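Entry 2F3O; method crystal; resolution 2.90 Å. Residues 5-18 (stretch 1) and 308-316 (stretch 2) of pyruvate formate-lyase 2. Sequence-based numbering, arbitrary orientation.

Stretch 1 (5-18) RIEKLIKKVSKPAR
Stretch 2 (308-316) WIKTNEIVP

A small apolar contact can be built from one protruding side chain and the hollow that receives it, and pyruvate formate-lyase 2 offers a compact example. Residues 5-18 begin as a helix running to about Lys-11, with Ile-10 N bonded to Ile-6 O at 2.8 Å, and then continue as loop, extended from Lys-15 (phi/psi -80/156) onward. Residues 308-316 carry the last part of a helix, a type I turn from Lys-310 to Glu-313, and an extended end (Val-315 phi/psi -150/142). Both chains advance in the same sense: CA atoms of Ile-10 and Ile-309 lie 7.1 Å apart, those of Val-13 and Glu-313 7.0 Å, and those of Ala-17 and Val-315 7.7 Å.

The bump is Ile-309, pointing toward the first stretch in the m,t rotamer. Ile-309 CD1 lies 3.7 Å from Leu-9 CB and 4.1 Å from Ile-10 CG1, and also 4.0 Å from Ile-10 N, so the methyl rests against helical backbone as well as side chains. Ile-10 directs its CA-to-CB bond away, yet its CG1 still makes the 4.1 Å contact with Ile-309 CD1. Val-13 (phi/psi -145/25, chi1 -89°) borders the same hollow, its CG2 3.9 Å from Ile-309 CG2, while Val-13 CG1 meets Glu-313 CG, an aliphatic carbon, at 4.3 Å. Farther along, Ala-17 CB touches Val-315 CG1 at 4.2 Å.

No hydrogen bond joins the modelled atoms of the two stretches; the 305 Å² buried is held by apolar packing. Several polar groups bond within their own stretch, and others elsewhere in the structure. Thr-311 OG1 donates to Trp-308 O (3.1 Å), Glu-313 N to Lys-310 O (3.0 Å) closes the turn, and a long salt bridge links Lys-310 NZ to Glu-313 OE2 (3.9 Å). Ser-14 OG donates weakly to Ile-10 O at 3.1 Å.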

# COMPACT_ATOMS: atom_id res chain seq x y z
N ARG A 5 -46.73 27.17 -23.68
CA ARG A 5 -45.46 26.74 -24.25
C ARG A 5 -45.25 25.23 -24.29
O ARG A 5 -44.67 24.69 -25.24
CB ARG A 5 -44.30 27.40 -23.49
CG ARG A 5 -42.96 27.21 -24.14
CD ARG A 5 -41.88 27.41 -23.13
NE ARG A 5 -42.10 28.64 -22.39
CZ ARG A 5 -41.61 29.82 -22.75
NH1 ARG A 5 -40.85 29.94 -23.84
NH2 ARG A 5 -41.87 30.88 -22.01
N ILE A 6 -45.73 24.54 -23.26
CA ILE A 6 -45.60 23.09 -23.15
C ILE A 6 -46.26 22.37 -24.32
O ILE A 6 -45.68 21.44 -24.87
CB ILE A 6 -46.17 22.62 -21.79
CG1 ILE A 6 -45.25 23.10 -20.67
CG2 ILE A 6 -46.35 21.11 -21.74
CD1 ILE A 6 -45.70 22.67 -19.33
N GLU A 7 -47.43 22.85 -24.72
CA GLU A 7 -48.19 22.28 -25.83
C GLU A 7 -47.43 22.28 -27.17
O GLU A 7 -47.54 21.34 -27.95
CB GLU A 7 -49.50 23.05 -26.00
CG GLU A 7 -50.74 22.16 -26.11
CD GLU A 7 -51.18 21.64 -24.75
OE1 GLU A 7 -51.88 20.61 -24.69
OE2 GLU A 7 -50.81 22.28 -23.73
N LYS A 8 -46.65 23.34 -27.40
CA LYS A 8 -45.84 23.45 -28.62
C LYS A 8 -44.65 22.50 -28.57
O LYS A 8 -44.23 21.96 -29.59
CB LYS A 8 -45.36 24.89 -28.82
CG LYS A 8 -46.44 25.94 -28.63
CD LYS A 8 -45.84 27.33 -28.75
CE LYS A 8 -46.47 28.30 -27.77
NZ LYS A 8 -45.44 29.20 -27.18
N LEU A 9 -44.12 22.31 -27.36
CA LEU A 9 -42.97 21.45 -27.15
C LEU A 9 -43.30 19.95 -27.19
O LEU A 9 -42.50 19.15 -27.69
CB LEU A 9 -42.32 21.81 -25.81
CG LEU A 9 -41.48 23.07 -25.77
CD1 LEU A 9 -41.33 23.53 -24.34
CD2 LEU A 9 -40.15 22.78 -26.39
N ILE A 10 -44.47 19.58 -26.65
CA ILE A 10 -44.97 18.20 -26.60
C ILE A 10 -45.08 17.61 -28.00
O ILE A 10 -44.61 16.49 -28.25
CB ILE A 10 -46.35 18.10 -25.86
CG1 ILE A 10 -46.14 18.14 -24.36
CG2 ILE A 10 -47.14 16.85 -26.25
N LYS A 11 -45.65 18.38 -28.92
CA LYS A 11 -45.93 17.90 -30.28
C LYS A 11 -44.69 17.74 -31.18
O LYS A 11 -44.68 16.93 -32.11
CB LYS A 11 -47.03 18.76 -30.93
CG LYS A 11 -48.36 18.71 -30.14
CD LYS A 11 -49.59 18.80 -31.05
CE LYS A 11 -50.87 18.34 -30.33
NZ LYS A 11 -52.07 18.36 -31.23
N LYS A 12 -43.62 18.46 -30.86
CA LYS A 12 -42.39 18.37 -31.65
C LYS A 12 -41.35 17.34 -31.14
O LYS A 12 -40.14 17.53 -31.29
CB LYS A 12 -41.76 19.77 -31.83
CG LYS A 12 -42.51 20.69 -32.84
CD LYS A 12 -41.78 20.80 -34.20
CE LYS A 12 -42.12 19.66 -35.16
NZ LYS A 12 -41.14 19.58 -36.29
N VAL A 13 -41.85 16.26 -30.52
CA VAL A 13 -41.08 15.02 -30.24
C VAL A 13 -42.02 13.83 -30.38
O VAL A 13 -41.81 12.77 -29.76
CB VAL A 13 -40.43 14.95 -28.80
CG1 VAL A 13 -39.03 15.58 -28.76
CG2 VAL A 13 -41.36 15.53 -27.73
N SER A 14 -43.08 14.01 -31.18
CA SER A 14 -44.02 12.93 -31.47
C SER A 14 -43.90 12.42 -32.90
O SER A 14 -44.64 11.55 -33.32
CB SER A 14 -45.44 13.40 -31.20
OG SER A 14 -45.45 14.13 -29.99
N LYS A 15 -42.93 12.97 -33.64
CA LYS A 15 -42.68 12.55 -35.01
C LYS A 15 -41.87 11.26 -34.99
O LYS A 15 -41.23 10.98 -33.97
CB LYS A 15 -41.97 13.69 -35.79
CG LYS A 15 -40.55 14.07 -35.33
CD LYS A 15 -40.14 15.44 -35.92
CE LYS A 15 -38.63 15.69 -35.83
NZ LYS A 15 -37.89 14.88 -36.84
N PRO A 16 -41.93 10.44 -36.07
CA PRO A 16 -41.17 9.17 -36.14
C PRO A 16 -39.64 9.30 -35.94
O PRO A 16 -39.04 10.32 -36.29
CB PRO A 16 -41.49 8.64 -37.55
CG PRO A 16 -41.98 9.83 -38.30
CD PRO A 16 -42.73 10.63 -37.29
N ALA A 17 -39.03 8.27 -35.36
CA ALA A 17 -37.62 8.31 -34.98
C ALA A 17 -36.71 7.90 -36.12
O ALA A 17 -37.10 7.13 -37.00
CB ALA A 17 -37.37 7.46 -33.76
N ARG A 18 -35.49 8.41 -36.10
CA ARG A 18 -34.51 8.07 -37.13
C ARG A 18 -33.26 7.35 -36.58
O ARG A 18 -32.96 7.40 -35.38
CB ARG A 18 -34.12 9.33 -37.90
CG ARG A 18 -33.25 10.28 -37.12
CD ARG A 18 -33.02 11.55 -37.90
NE ARG A 18 -31.89 12.34 -37.42
CZ ARG A 18 -30.67 12.26 -37.95
NH1 ARG A 18 -30.42 11.43 -38.94
NH2 ARG A 18 -29.70 13.02 -37.49
N TRP A 308 -37.39 17.77 -19.04
CA TRP A 308 -38.09 16.49 -19.10
C TRP A 308 -38.33 16.10 -20.54
O TRP A 308 -38.00 14.98 -20.93
CB TRP A 308 -39.43 16.59 -18.39
CG TRP A 308 -39.52 16.07 -16.96
CD1 TRP A 308 -40.46 15.20 -16.47
CD2 TRP A 308 -38.70 16.44 -15.84
NE1 TRP A 308 -40.25 14.97 -15.13
CE2 TRP A 308 -39.19 15.74 -14.72
CE3 TRP A 308 -37.60 17.30 -15.67
CZ2 TRP A 308 -38.62 15.85 -13.46
CZ3 TRP A 308 -37.03 17.41 -14.42
CH2 TRP A 308 -37.54 16.69 -13.33
N ILE A 309 -38.86 17.03 -21.32
CA ILE A 309 -39.19 16.79 -22.73
C ILE A 309 -37.96 16.45 -23.59
O ILE A 309 -38.03 15.61 -24.49
CB ILE A 309 -40.02 17.96 -23.35
CG1 ILE A 309 -41.43 17.98 -22.76
CG2 ILE A 309 -40.16 17.84 -24.87
CD1 ILE A 309 -42.30 19.07 -23.30
N LYS A 310 -36.82 17.07 -23.28
CA LYS A 310 -35.63 16.82 -24.08
C LYS A 310 -35.06 15.42 -23.93
O LYS A 310 -34.56 14.89 -24.91
CB LYS A 310 -34.57 17.91 -23.91
CG LYS A 310 -34.95 19.19 -24.63
CD LYS A 310 -33.78 20.10 -24.91
CE LYS A 310 -33.17 19.78 -26.26
NZ LYS A 310 -32.70 21.00 -26.97
N THR A 311 -35.21 14.80 -22.76
CA THR A 311 -34.73 13.41 -22.58
C THR A 311 -35.48 12.37 -23.41
O THR A 311 -35.11 11.20 -23.42
CB THR A 311 -34.76 12.96 -21.12
OG1 THR A 311 -36.08 12.56 -20.76
CG2 THR A 311 -34.28 14.06 -20.19
N ASN A 312 -36.53 12.79 -24.13
CA ASN A 312 -37.24 11.93 -25.06
C ASN A 312 -36.63 11.91 -26.46
O ASN A 312 -37.15 11.22 -27.34
CB ASN A 312 -38.68 12.38 -25.20
CG ASN A 312 -39.51 12.05 -24.00
OD1 ASN A 312 -40.02 10.94 -23.88
ND2 ASN A 312 -39.68 13.02 -23.11
N GLU A 313 -35.56 12.66 -26.67
CA GLU A 313 -34.92 12.71 -27.98
C GLU A 313 -34.17 11.42 -28.33
O GLU A 313 -33.96 11.13 -29.51
CB GLU A 313 -34.03 13.95 -28.11
CG GLU A 313 -34.80 15.25 -28.09
CD GLU A 313 -33.90 16.50 -28.05
OE1 GLU A 313 -32.66 16.35 -28.12
OE2 GLU A 313 -34.44 17.62 -27.95
N ILE A 314 -33.78 10.64 -27.33
CA ILE A 314 -33.15 9.35 -27.63
C ILE A 314 -34.02 8.14 -27.43
O ILE A 314 -34.92 8.09 -26.60
CB ILE A 314 -31.74 9.10 -26.98
CG1 ILE A 314 -31.83 9.02 -25.46
CG2 ILE A 314 -30.75 10.13 -27.40
CD1 ILE A 314 -30.60 8.40 -24.83
N VAL A 315 -33.70 7.15 -28.23
CA VAL A 315 -34.43 5.94 -28.35
C VAL A 315 -33.25 5.04 -28.72
O VAL A 315 -32.32 5.48 -29.39
CB VAL A 315 -35.53 6.14 -29.47
CG1 VAL A 315 -35.17 5.45 -30.78
CG2 VAL A 315 -36.88 5.68 -28.98
N PRO A 316 -33.23 3.80 -28.22
CA PRO A 316 -32.00 3.00 -28.26
C PRO A 316 -31.69 2.38 -29.63
O PRO A 316 -32.60 2.12 -30.38
CB PRO A 316 -32.26 1.92 -27.23
CG PRO A 316 -33.75 1.75 -27.28
CD PRO A 316 -34.34 3.07 -27.59